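Local coordinates for amino acid ABC transporter, binding protein (Thermus thermophilus, PDB 3VV5) that binds the lysine analogue L-thialysine (S-2-aminoethyl-L-cysteine) as the periplasmic solute-binding protein of an amino acid ABC transporter, at residues 47-52 with 187-192; 104-109 with 149-154; 114-119 with 231-236; 120-125 with 215-220. All coordinates share one frame; numbering follows the deposited sequence.

Contact 1: residues 47-52 with 187-192; sequences PPFNYF and ITDRFV. With SLZ (L-thialysine), chain C.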
# COMPACT_ATOMS: atom_id res chain seq x y z
N PRO A 47 -6.90 1.03 4.73
CA PRO A 47 -7.00 2.40 5.23
C PRO A 47 -5.72 2.75 6.00
O PRO A 47 -5.20 1.90 6.75
CB PRO A 47 -8.20 2.33 6.20
CG PRO A 47 -8.19 0.89 6.70
CD PRO A 47 -7.77 0.09 5.49
N PRO A 48 -5.26 4.01 5.91
CA PRO A 48 -5.87 5.18 5.25
C PRO A 48 -5.34 5.44 3.83
O PRO A 48 -5.57 6.51 3.28
CB PRO A 48 -5.44 6.34 6.17
CG PRO A 48 -4.06 5.91 6.61
CD PRO A 48 -4.16 4.42 6.81
N PHE A 49 -4.65 4.47 3.25
CA PHE A 49 -4.02 4.64 1.92
C PHE A 49 -5.00 4.50 0.75
O PHE A 49 -5.05 5.36 -0.14
CB PHE A 49 -2.85 3.67 1.77
CG PHE A 49 -1.69 4.02 2.66
CD1 PHE A 49 -0.86 5.09 2.32
CD2 PHE A 49 -1.46 3.33 3.84
CE1 PHE A 49 0.19 5.46 3.14
CE2 PHE A 49 -0.39 3.69 4.67
CZ PHE A 49 0.44 4.76 4.32
N ASN A 50 -5.75 3.39 0.76
CA ASN A 50 -6.77 3.15 -0.26
C ASN A 50 -7.84 2.24 0.33
O ASN A 50 -7.55 1.11 0.74
CB ASN A 50 -6.18 2.57 -1.58
CG ASN A 50 -5.47 1.21 -1.39
OD1 ASN A 50 -6.08 0.13 -1.51
ND2 ASN A 50 -4.16 1.26 -1.13
N TYR A 51 -9.07 2.73 0.38
CA TYR A 51 -10.11 2.02 1.13
C TYR A 51 -11.46 2.58 0.74
O TYR A 51 -11.57 3.71 0.26
CB TYR A 51 -9.90 2.11 2.66
CG TYR A 51 -10.14 3.49 3.23
CD1 TYR A 51 -11.38 3.83 3.81
CD2 TYR A 51 -9.15 4.49 3.16
CE1 TYR A 51 -11.64 5.11 4.32
CE2 TYR A 51 -9.39 5.81 3.68
CZ TYR A 51 -10.64 6.09 4.25
OH TYR A 51 -10.91 7.35 4.75
N PHE A 52 -12.49 1.78 0.93
CA PHE A 52 -13.85 2.27 0.75
C PHE A 52 -14.36 2.84 2.05
O PHE A 52 -14.36 2.15 3.08
CB PHE A 52 -14.78 1.14 0.26
CG PHE A 52 -14.56 0.76 -1.16
CD1 PHE A 52 -15.22 1.43 -2.18
CD2 PHE A 52 -13.67 -0.27 -1.49
CE1 PHE A 52 -15.02 1.09 -3.52
CE2 PHE A 52 -13.47 -0.63 -2.82
CZ PHE A 52 -14.14 0.06 -3.85
N ILE A 187 1.74 -8.27 11.43
CA ILE A 187 2.81 -7.48 10.84
C ILE A 187 2.19 -6.69 9.72
O ILE A 187 1.60 -7.26 8.79
CB ILE A 187 4.02 -8.31 10.34
CG1 ILE A 187 4.71 -9.03 11.51
CG2 ILE A 187 5.03 -7.39 9.64
CD1 ILE A 187 5.96 -9.81 11.09
N THR A 188 2.31 -5.36 9.80
CA THR A 188 1.65 -4.50 8.84
C THR A 188 2.40 -3.20 8.71
O THR A 188 3.45 -3.02 9.32
CB THR A 188 0.16 -4.24 9.27
OG1 THR A 188 -0.57 -3.61 8.21
CG2 THR A 188 0.10 -3.38 10.52
N ASP A 189 1.82 -2.27 7.96
CA ASP A 189 2.40 -0.95 7.74
C ASP A 189 2.28 -0.06 8.97
O ASP A 189 1.22 -0.04 9.62
CB ASP A 189 1.68 -0.30 6.55
CG ASP A 189 2.16 1.09 6.27
OD1 ASP A 189 3.08 1.26 5.42
OD2 ASP A 189 1.61 2.01 6.91
N ARG A 190 3.33 0.72 9.26
CA ARG A 190 3.37 1.54 10.47
C ARG A 190 2.26 2.59 10.54
O ARG A 190 1.70 2.83 11.61
CB ARG A 190 4.75 2.20 10.63
CG ARG A 190 5.16 3.12 9.47
CD ARG A 190 6.56 3.73 9.66
NE ARG A 190 6.57 4.65 10.80
CZ ARG A 190 7.67 5.02 11.46
NH1 ARG A 190 8.87 4.54 11.11
NH2 ARG A 190 7.57 5.86 12.48
N PHE A 191 1.94 3.21 9.41
CA PHE A 191 0.85 4.19 9.37
C PHE A 191 -0.52 3.52 9.46
O PHE A 191 -1.44 4.08 10.05
CB PHE A 191 0.93 5.04 8.09
CG PHE A 191 2.19 5.84 7.98
CD1 PHE A 191 2.37 6.99 8.76
CD2 PHE A 191 3.20 5.46 7.10
CE1 PHE A 191 3.53 7.74 8.68
CE2 PHE A 191 4.38 6.20 7.00
CZ PHE A 191 4.55 7.35 7.80
N VAL A 192 -0.68 2.35 8.85
CA VAL A 192 -1.96 1.67 9.01
C VAL A 192 -2.18 1.17 10.43
O VAL A 192 -3.29 1.29 10.94
CB VAL A 192 -2.40 0.66 7.84
CG1 VAL A 192 -1.47 0.63 6.65
CG2 VAL A 192 -2.90 -0.74 8.35
N SLZ C . 3.27 -2.49 1.67
CA SLZ C . 2.54 -3.72 1.31
CB SLZ C . 1.24 -3.38 0.53
SG SLZ C . -0.39 -3.54 1.35
CD SLZ C . -1.38 -2.96 -0.07
CE SLZ C . -2.90 -3.05 0.04
NZ SLZ C . -3.49 -2.01 -0.82
C SLZ C . 3.46 -4.46 0.34
O SLZ C . 3.33 -5.69 0.24
OXT SLZ C . 4.27 -3.76 -0.30
O HOH W 1 -5.71 1.48 9.47

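Contact 2: residues 104-109 with 149-154; sequences GITEER and GTTYME. With SLZ (L-thialysine), chain C.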
# COMPACT_ATOMS: atom_id res chain seq x y z
N GLY A 104 5.41 -1.83 -1.93
CA GLY A 104 6.82 -1.60 -1.65
C GLY A 104 7.63 -2.09 -2.84
O GLY A 104 7.28 -3.06 -3.48
N ILE A 105 8.70 -1.38 -3.16
CA ILE A 105 9.61 -1.81 -4.22
C ILE A 105 10.45 -2.94 -3.67
O ILE A 105 11.05 -2.80 -2.60
CB ILE A 105 10.52 -0.67 -4.68
CG1 ILE A 105 9.69 0.45 -5.33
CG2 ILE A 105 11.59 -1.17 -5.67
CD1 ILE A 105 10.46 1.76 -5.55
N THR A 106 10.45 -4.07 -4.37
CA THR A 106 11.34 -5.22 -4.07
C THR A 106 12.04 -5.67 -5.35
O THR A 106 11.59 -5.33 -6.45
CB THR A 106 10.56 -6.41 -3.50
OG1 THR A 106 9.73 -6.96 -4.52
CG2 THR A 106 9.68 -5.98 -2.31
N GLU A 107 13.12 -6.44 -5.23
CA GLU A 107 13.83 -6.93 -6.41
C GLU A 107 12.90 -7.66 -7.37
O GLU A 107 12.88 -7.37 -8.55
CB GLU A 107 14.99 -7.87 -6.04
CG GLU A 107 15.60 -8.57 -7.27
CD GLU A 107 16.77 -9.49 -6.94
OE1 GLU A 107 17.86 -9.29 -7.51
OE2 GLU A 107 16.59 -10.41 -6.10
N GLU A 108 12.14 -8.62 -6.82
CA GLU A 108 11.25 -9.50 -7.58
C GLU A 108 10.13 -8.76 -8.27
O GLU A 108 9.81 -9.03 -9.44
CB GLU A 108 10.66 -10.59 -6.66
CG GLU A 108 11.63 -11.76 -6.42
CD GLU A 108 11.79 -12.14 -4.94
OE1 GLU A 108 10.77 -12.33 -4.23
OE2 GLU A 108 12.97 -12.23 -4.49
N ARG A 109 9.51 -7.82 -7.54
CA ARG A 109 8.44 -7.02 -8.14
C ARG A 109 8.98 -6.07 -9.23
O ARG A 109 8.29 -5.84 -10.21
CB ARG A 109 7.70 -6.20 -7.10
CG ARG A 109 6.73 -6.98 -6.21
CD ARG A 109 6.30 -6.09 -5.05
NE ARG A 109 5.36 -6.75 -4.14
CZ ARG A 109 4.86 -6.20 -3.04
NH1 ARG A 109 5.21 -4.96 -2.70
NH2 ARG A 109 4.01 -6.89 -2.27
N GLY A 149 0.69 -12.14 -0.15
CA GLY A 149 1.34 -11.47 -1.27
C GLY A 149 2.02 -10.18 -0.87
O GLY A 149 2.36 -9.38 -1.73
N THR A 150 2.24 -9.98 0.42
CA THR A 150 2.84 -8.74 0.90
C THR A 150 4.30 -8.90 1.35
O THR A 150 4.80 -10.01 1.62
CB THR A 150 2.04 -8.10 2.06
OG1 THR A 150 2.05 -8.98 3.20
CG2 THR A 150 0.60 -7.76 1.66
N THR A 151 4.98 -7.77 1.45
CA THR A 151 6.30 -7.70 2.04
C THR A 151 6.27 -8.09 3.53
O THR A 151 7.28 -8.49 4.07
CB THR A 151 6.92 -6.31 1.83
OG1 THR A 151 6.04 -5.33 2.40
CG2 THR A 151 7.00 -6.00 0.33
N TYR A 152 5.12 -7.96 4.17
CA TYR A 152 4.95 -8.41 5.57
C TYR A 152 5.04 -9.93 5.65
O TYR A 152 5.74 -10.46 6.51
CB TYR A 152 3.63 -7.90 6.18
CG TYR A 152 3.38 -6.46 5.83
CD1 TYR A 152 4.33 -5.48 6.10
CD2 TYR A 152 2.20 -6.07 5.19
CE1 TYR A 152 4.13 -4.13 5.75
CE2 TYR A 152 1.98 -4.73 4.83
CZ TYR A 152 2.94 -3.77 5.12
OH TYR A 152 2.74 -2.45 4.75
N MET A 153 4.34 -10.60 4.74
CA MET A 153 4.46 -12.05 4.58
C MET A 153 5.92 -12.47 4.32
O MET A 153 6.43 -13.35 4.99
CB MET A 153 3.56 -12.54 3.45
CG MET A 153 3.56 -14.05 3.24
SD MET A 153 2.31 -14.58 2.08
CE MET A 153 3.11 -14.29 0.51
N GLU A 154 6.56 -11.84 3.35
CA GLU A 154 7.96 -12.15 3.01
C GLU A 154 8.86 -12.01 4.24
O GLU A 154 9.68 -12.90 4.53
CB GLU A 154 8.43 -11.25 1.86
CG GLU A 154 9.94 -11.24 1.59
CD GLU A 154 10.36 -10.14 0.61
OE1 GLU A 154 11.40 -9.50 0.87
OE2 GLU A 154 9.64 -9.91 -0.39
N SLZ C . 3.27 -2.49 1.67
CA SLZ C . 2.54 -3.72 1.31
CB SLZ C . 1.24 -3.38 0.53
SG SLZ C . -0.39 -3.54 1.35
CD SLZ C . -1.38 -2.96 -0.07
CE SLZ C . -2.90 -3.05 0.04
NZ SLZ C . -3.49 -2.01 -0.82
C SLZ C . 3.46 -4.46 0.34
O SLZ C . 3.33 -5.69 0.24
OXT SLZ C . 4.27 -3.76 -0.30
O HOH W 2 8.65 -9.34 -3.65

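Contact 3: residues 114-119 with 231-236; sequences DFTNPH and ALNRAL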
# COMPACT_ATOMS: atom_id res chain seq x y z
N ASP A 114 7.25 -2.09 -14.00
CA ASP A 114 8.11 -0.91 -13.88
C ASP A 114 7.54 0.03 -12.80
O ASP A 114 6.40 0.47 -12.90
CB ASP A 114 8.21 -0.16 -15.22
CG ASP A 114 9.20 -0.80 -16.18
OD1 ASP A 114 10.29 -1.24 -15.73
OD2 ASP A 114 8.89 -0.85 -17.38
N PHE A 115 8.35 0.32 -11.78
CA PHE A 115 7.93 1.21 -10.68
C PHE A 115 8.30 2.65 -11.00
O PHE A 115 9.38 2.89 -11.57
CB PHE A 115 8.63 0.85 -9.37
CG PHE A 115 8.04 -0.35 -8.67
CD1 PHE A 115 8.84 -1.47 -8.43
CD2 PHE A 115 6.71 -0.34 -8.20
CE1 PHE A 115 8.32 -2.59 -7.78
CE2 PHE A 115 6.21 -1.43 -7.54
CZ PHE A 115 7.01 -2.56 -7.34
N THR A 116 7.43 3.59 -10.62
CA THR A 116 7.76 5.01 -10.65
C THR A 116 8.75 5.30 -9.50
O THR A 116 9.03 4.42 -8.64
CB THR A 116 6.48 5.86 -10.42
OG1 THR A 116 5.93 5.55 -9.12
CG2 THR A 116 5.44 5.54 -11.48
N ASN A 117 9.29 6.51 -9.47
CA ASN A 117 9.85 7.04 -8.22
C ASN A 117 8.81 6.86 -7.08
O ASN A 117 7.60 6.96 -7.32
CB ASN A 117 10.16 8.53 -8.40
CG ASN A 117 11.34 8.78 -9.32
OD1 ASN A 117 12.30 7.99 -9.35
ND2 ASN A 117 11.28 9.87 -10.09
N PRO A 118 9.28 6.61 -5.83
CA PRO A 118 8.31 6.30 -4.77
C PRO A 118 7.40 7.48 -4.39
O PRO A 118 7.85 8.62 -4.39
CB PRO A 118 9.20 5.92 -3.58
CG PRO A 118 10.51 6.62 -3.84
CD PRO A 118 10.67 6.58 -5.34
N HIS A 119 6.13 7.21 -4.11
CA HIS A 119 5.22 8.27 -3.66
C HIS A 119 5.09 8.36 -2.14
O HIS A 119 4.43 9.27 -1.63
CB HIS A 119 3.84 8.19 -4.35
CG HIS A 119 3.09 6.92 -4.08
ND1 HIS A 119 3.38 5.73 -4.72
CD2 HIS A 119 2.03 6.66 -3.27
CE1 HIS A 119 2.54 4.80 -4.32
NE2 HIS A 119 1.70 5.34 -3.45
N ALA A 231 5.36 9.80 -17.86
CA ALA A 231 4.26 10.72 -17.51
C ALA A 231 3.90 10.68 -16.03
O ALA A 231 3.67 11.72 -15.42
CB ALA A 231 3.01 10.46 -18.37
N LEU A 232 3.85 9.48 -15.44
CA LEU A 232 3.52 9.39 -14.02
C LEU A 232 4.63 9.98 -13.17
O LEU A 232 4.36 10.70 -12.20
CB LEU A 232 3.17 7.95 -13.59
CG LEU A 232 1.94 7.34 -14.28
CD1 LEU A 232 1.84 5.83 -13.93
CD2 LEU A 232 0.67 8.04 -13.85
N ASN A 233 5.88 9.70 -13.52
CA ASN A 233 7.02 10.29 -12.81
C ASN A 233 7.00 11.81 -12.87
O ASN A 233 7.29 12.49 -11.88
CB ASN A 233 8.35 9.75 -13.37
CG ASN A 233 8.74 8.42 -12.74
OD1 ASN A 233 8.47 8.18 -11.56
ND2 ASN A 233 9.37 7.57 -13.51
N ARG A 234 6.69 12.33 -14.05
CA ARG A 234 6.66 13.77 -14.25
C ARG A 234 5.59 14.43 -13.35
O ARG A 234 5.88 15.38 -12.62
CB ARG A 234 6.43 14.14 -15.72
CG ARG A 234 6.22 15.67 -15.92
CD ARG A 234 5.99 16.10 -17.37
NE ARG A 234 4.71 15.61 -17.91
CZ ARG A 234 4.59 14.58 -18.75
NH1 ARG A 234 3.39 14.23 -19.22
NH2 ARG A 234 5.66 13.89 -19.13
N ALA A 235 4.36 13.91 -13.39
CA ALA A 235 3.28 14.43 -12.57
C ALA A 235 3.58 14.32 -11.07
O ALA A 235 3.28 15.25 -10.34
CB ALA A 235 1.93 13.75 -12.93
N LEU A 236 4.17 13.22 -10.62
CA LEU A 236 4.53 13.05 -9.21
C LEU A 236 5.53 14.12 -8.77
O LEU A 236 5.34 14.78 -7.74
CB LEU A 236 5.09 11.63 -8.92
CG LEU A 236 5.53 11.35 -7.47
CD1 LEU A 236 4.37 11.45 -6.50
CD2 LEU A 236 6.25 9.97 -7.29
O HOH W 3 10.74 5.26 -12.47
O HOH W 4 8.97 11.46 -9.91

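Contact 4: residues 120-125 with 215-220; sequences YCTGGV and ERVAMA. With SLZ (L-thialysine), chain C.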
# COMPACT_ATOMS: atom_id res chain seq x y z
N TYR A 120 5.71 7.41 -1.42
CA TYR A 120 5.91 7.54 0.03
C TYR A 120 6.90 6.52 0.58
O TYR A 120 7.30 5.59 -0.11
CB TYR A 120 4.60 7.53 0.85
CG TYR A 120 3.85 6.20 1.00
CD1 TYR A 120 4.08 5.37 2.11
CD2 TYR A 120 2.85 5.82 0.09
CE1 TYR A 120 3.39 4.18 2.29
CE2 TYR A 120 2.13 4.62 0.27
CZ TYR A 120 2.42 3.80 1.37
OH TYR A 120 1.73 2.63 1.57
N CYS A 121 7.31 6.75 1.81
CA CYS A 121 8.24 5.88 2.50
C CYS A 121 7.62 5.45 3.80
O CYS A 121 6.85 6.20 4.42
CB CYS A 121 9.58 6.57 2.73
SG CYS A 121 10.83 6.15 1.47
N THR A 122 7.95 4.23 4.21
CA THR A 122 7.26 3.61 5.32
C THR A 122 8.05 2.41 5.83
O THR A 122 9.20 2.19 5.44
CB THR A 122 5.81 3.18 4.88
OG1 THR A 122 5.03 2.78 6.01
CG2 THR A 122 5.84 2.02 3.87
N GLY A 123 7.43 1.61 6.67
CA GLY A 123 8.06 0.37 7.08
C GLY A 123 7.05 -0.54 7.71
O GLY A 123 5.93 -0.10 8.02
N GLY A 124 7.45 -1.80 7.87
CA GLY A 124 6.60 -2.84 8.45
C GLY A 124 6.86 -2.94 9.93
O GLY A 124 7.99 -2.83 10.36
N VAL A 125 5.79 -3.11 10.71
CA VAL A 125 5.88 -3.11 12.18
C VAL A 125 5.19 -4.32 12.82
O VAL A 125 4.20 -4.85 12.30
CB VAL A 125 5.30 -1.79 12.84
CG1 VAL A 125 6.22 -0.59 12.61
CG2 VAL A 125 3.87 -1.49 12.37
N GLU A 215 10.65 0.42 3.71
CA GLU A 215 10.43 0.28 2.27
C GLU A 215 10.02 1.59 1.61
O GLU A 215 9.45 2.47 2.25
CB GLU A 215 9.42 -0.83 1.95
CG GLU A 215 8.01 -0.63 2.48
CD GLU A 215 7.11 -1.85 2.22
OE1 GLU A 215 7.61 -2.84 1.65
OE2 GLU A 215 5.92 -1.82 2.59
N ARG A 216 10.37 1.68 0.34
CA ARG A 216 9.92 2.74 -0.57
C ARG A 216 8.72 2.19 -1.34
O ARG A 216 8.79 1.09 -1.90
CB ARG A 216 11.06 3.11 -1.53
CG ARG A 216 12.31 3.70 -0.85
CD ARG A 216 13.45 4.00 -1.86
NE ARG A 216 13.83 2.83 -2.67
CZ ARG A 216 13.74 2.74 -4.00
NH1 ARG A 216 14.10 1.62 -4.63
NH2 ARG A 216 13.29 3.76 -4.73
N VAL A 217 7.62 2.93 -1.34
CA VAL A 217 6.36 2.50 -1.93
C VAL A 217 6.12 3.32 -3.19
O VAL A 217 6.33 4.53 -3.17
CB VAL A 217 5.16 2.68 -0.95
CG1 VAL A 217 3.84 2.39 -1.67
CG2 VAL A 217 5.32 1.74 0.25
N ALA A 218 5.70 2.65 -4.26
CA ALA A 218 5.61 3.29 -5.58
C ALA A 218 4.42 2.81 -6.38
O ALA A 218 3.84 1.76 -6.09
CB ALA A 218 6.89 3.06 -6.39
N MET A 219 4.10 3.60 -7.42
CA MET A 219 3.10 3.27 -8.42
C MET A 219 3.78 2.34 -9.40
O MET A 219 5.00 2.32 -9.48
CB MET A 219 2.65 4.52 -9.18
CG MET A 219 1.75 5.45 -8.39
SD MET A 219 1.55 7.01 -9.27
CE MET A 219 3.09 7.83 -8.84
N ALA A 220 2.98 1.56 -10.13
CA ALA A 220 3.53 0.59 -11.07
C ALA A 220 2.81 0.69 -12.39
O ALA A 220 1.61 0.99 -12.46
CB ALA A 220 3.43 -0.86 -10.52
N SLZ C . 3.27 -2.49 1.67
CA SLZ C . 2.54 -3.72 1.31
CB SLZ C . 1.24 -3.38 0.53
SG SLZ C . -0.39 -3.54 1.35
CD SLZ C . -1.38 -2.96 -0.07
CE SLZ C . -2.90 -3.05 0.04
NZ SLZ C . -3.49 -2.01 -0.82
C SLZ C . 3.46 -4.46 0.34
O SLZ C . 3.33 -5.69 0.24
OXT SLZ C . 4.27 -3.76 -0.30

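Contact 1: residues 47-52 with 187-192
The turn at Pro47 and Pro48, joined by a cis peptide bond, brings its backbone within 6.3 Å, CA to CA from Pro47 to Val192, of the first turn of helix 190-200. The two segments belong to the two lobes of a bilobal, family 3 solute-binding fold and meet beside the ligand cleft, although no direct hydrogen bond links 47-52 to 187-192. Phe49 reaches three residues opposite. Its CG lies anti to the carbonyl carbon (chi1 -69°), which sends the ring across to the opposite lobe with its far edge leading. At that edge CE2 stands 3.8 Å from Val192 CG1 and 3.4 Å from Asp189 OD2, and the ring and carboxylate planes are nearly perpendicular, 83° apart. CZ reaches Phe191 CB at 3.8 Å. Asp189 is held in turn as the N-cap of helix 190-200: OD2 accepts Val192 N at 3.0 Å through its anti lone pair, with a weak second bond from Phe191 N, while OD1 is taken by Thr122 OG1. Both carboxylate oxygens are thus engaged, and the one met by the Phe49 edge is already occupied by helix amides. Phe49 and Asn50 also form a classic beta bulge opposite Phe46. The amide of Asn50, a ligand-pocket residue, lies near the thialysine NZ without a hydrogen bond to it, ND2 being bonded to Glu62 and OD1 to Gly44 N. Val192 CB also packs 3.3 Å from Pro47 O, and one water joins the lobes by donating to both Pro47 O and Val192 O, at 2.8 Å each.

Contact 2: residues 104-109 with 149-154
The guanidinium of Arg109 has the methyl CG2 of Thr151 over one face, 3.7 Å from NH1, and oxygens round its edge: Gly149 O, Gly104 O and the carboxylate of L-thialysine. This is the carboxylate site of an amino acid binding protein, where an arginine from one lobe and a helix start from the other close on the same group. The pairing is two-pronged, NH1 to ligand OXT at 2.8 Å in an almost straight bond (176°) and NH2 to ligand O at 2.9 Å. The second N-H of each terminal nitrogen is also used: NH2 donates to Gly149 O at 3.0 Å across the contact and NH1 to Gly104 O at 2.9 Å, both on carbonyl lone pairs, so that four bonds fix the rotation of the group. The arginine chain runs extended from CG to NE to get there. Gly104 N adds a bond to OXT at 2.8 Å, and Thr151 N, in the first turn of helix 151-158, gives one to O at 2.9 Å; the helix start would probably favour the negative charge. A leucine in place of Arg109 would probably leave the ligand carboxylate without its charged mate and Gly149 O without its link across the cleft. Tyr152 meets the other end of the amino acid head, its OH accepting from the ligand N. Farther out, Thr106 CG2 and Thr151 CG2 touch at 3.8 Å, and a water bound to Thr106 OG1 donates weakly to Glu154 OE2.

Contact 3: residues 114-119 with 231-236
Asn233 reaches from the side of helix 226-242 to the backbone of 114-119. From CB the chain turns back alongside its own backbone N (chi1 -85°), which swings the amide toward the extended backbone at Thr116 and Asn117. The carbonyl tip, OD1, accepts Asn117 N at 2.8 Å with an in-plane lone pair, and also packs 3.3 Å from Thr116 CB. The other branch, ND2, donates to a water that in turn donates to Phe115 O, so both branches of the amide serve the main chain opposite. An alanine at Asn233 would probably leave Asn117 N without its acceptor and break the water link to Phe115 O. Asn117 sends its own side chain back across: the two amide planes lie 36° apart, and ND2 reaches the backbone Asn233 O through a second water. One turn on, Leu236 lays both methyls against the same backbone, CD2 against Asn117 O at 3.3 Å and CD1 against His119 CB at 3.9 Å. Leu232, the residue before Asn233, touches Thr116 CG2 with its CB at 3.9 Å. In this solute-binding fold the contact thus packs the link between strands 113-115 and 120-129 on helix 226-242, while Leu232 also packs on Ile69 of helix 61-72 and on Val221 of strand 206-222, and His119 NE2 bonds to Glu62 of helix 61-72.

Contact 4: residues 120-125 with 215-220
Tyr120 and Val217 pack face-on at the tight end of this contact: Val217 CB stands 3.8 Å from the ring centroid, only 11° off the normal, a CH-pi contact over the centre of the ring. CG1 lies over the CE2 side, 3.4 Å from Tyr120 CE2, and CG2 over the CE1 side of the same face, where it also touches Thr122 CG2 at 3.7 Å. Phe49 stacks on the same tyrosine, and Tyr120 OH is bonded to Ser102 OG. Thr122 and Glu215 run alongside each other, with CG2 against CG at 3.7 Å. From there the extended glutamate chain carries OE2 to the amino group of L-thialysine, 2.9 Å from ligand N. The backbones beneath form antiparallel pairs between strands 120-129 and 206-222, the long strands that in this bilobal fold run between the lobes. Thr122 and Glu215 exchange two hydrogen bonds; Val217 N donates to Tyr120 O at 2.9 Å, whereas the return bond from Tyr120 N is weak, and the segment directions differ by 135°, a strongly twisted antiparallel pairing. Cys121 and Arg216, the non-hydrogen-bonded pair between, turn to the other face, where the two segments touch little. Arg216 is exposed and touches across by its CG, 3.7 Å from Cys121 SG, before its chain bends at chi3 and leads away. That sulfur is tied by a disulfide to Cys259 near the chain's C-terminal end.

Contacts 1, 2 and 4 all reach the bound L-thialysine, whereas contact 3 lies farther from the centre of the chain and does not. Contacts 1 and 4 are buried; 2 and 3 are partly so. Contact 4 is the one built on strand pairing, and the strand of 120-125 lies beside that of contact 1, joined through Val125 N and Thr188 O. Contact 2 relies on charge and amide donors gathered round a carboxylate, contact 1 on an aromatic edge and a water, and contact 3 on an asparagine amide bonded to main chain, directly and through water. Strand 113-115 of contact 3 pairs with strand 206-222 of contact 4, which leads on to helix 226-242, and Phe115 packs on Ile105 and Arg109 of contact 2.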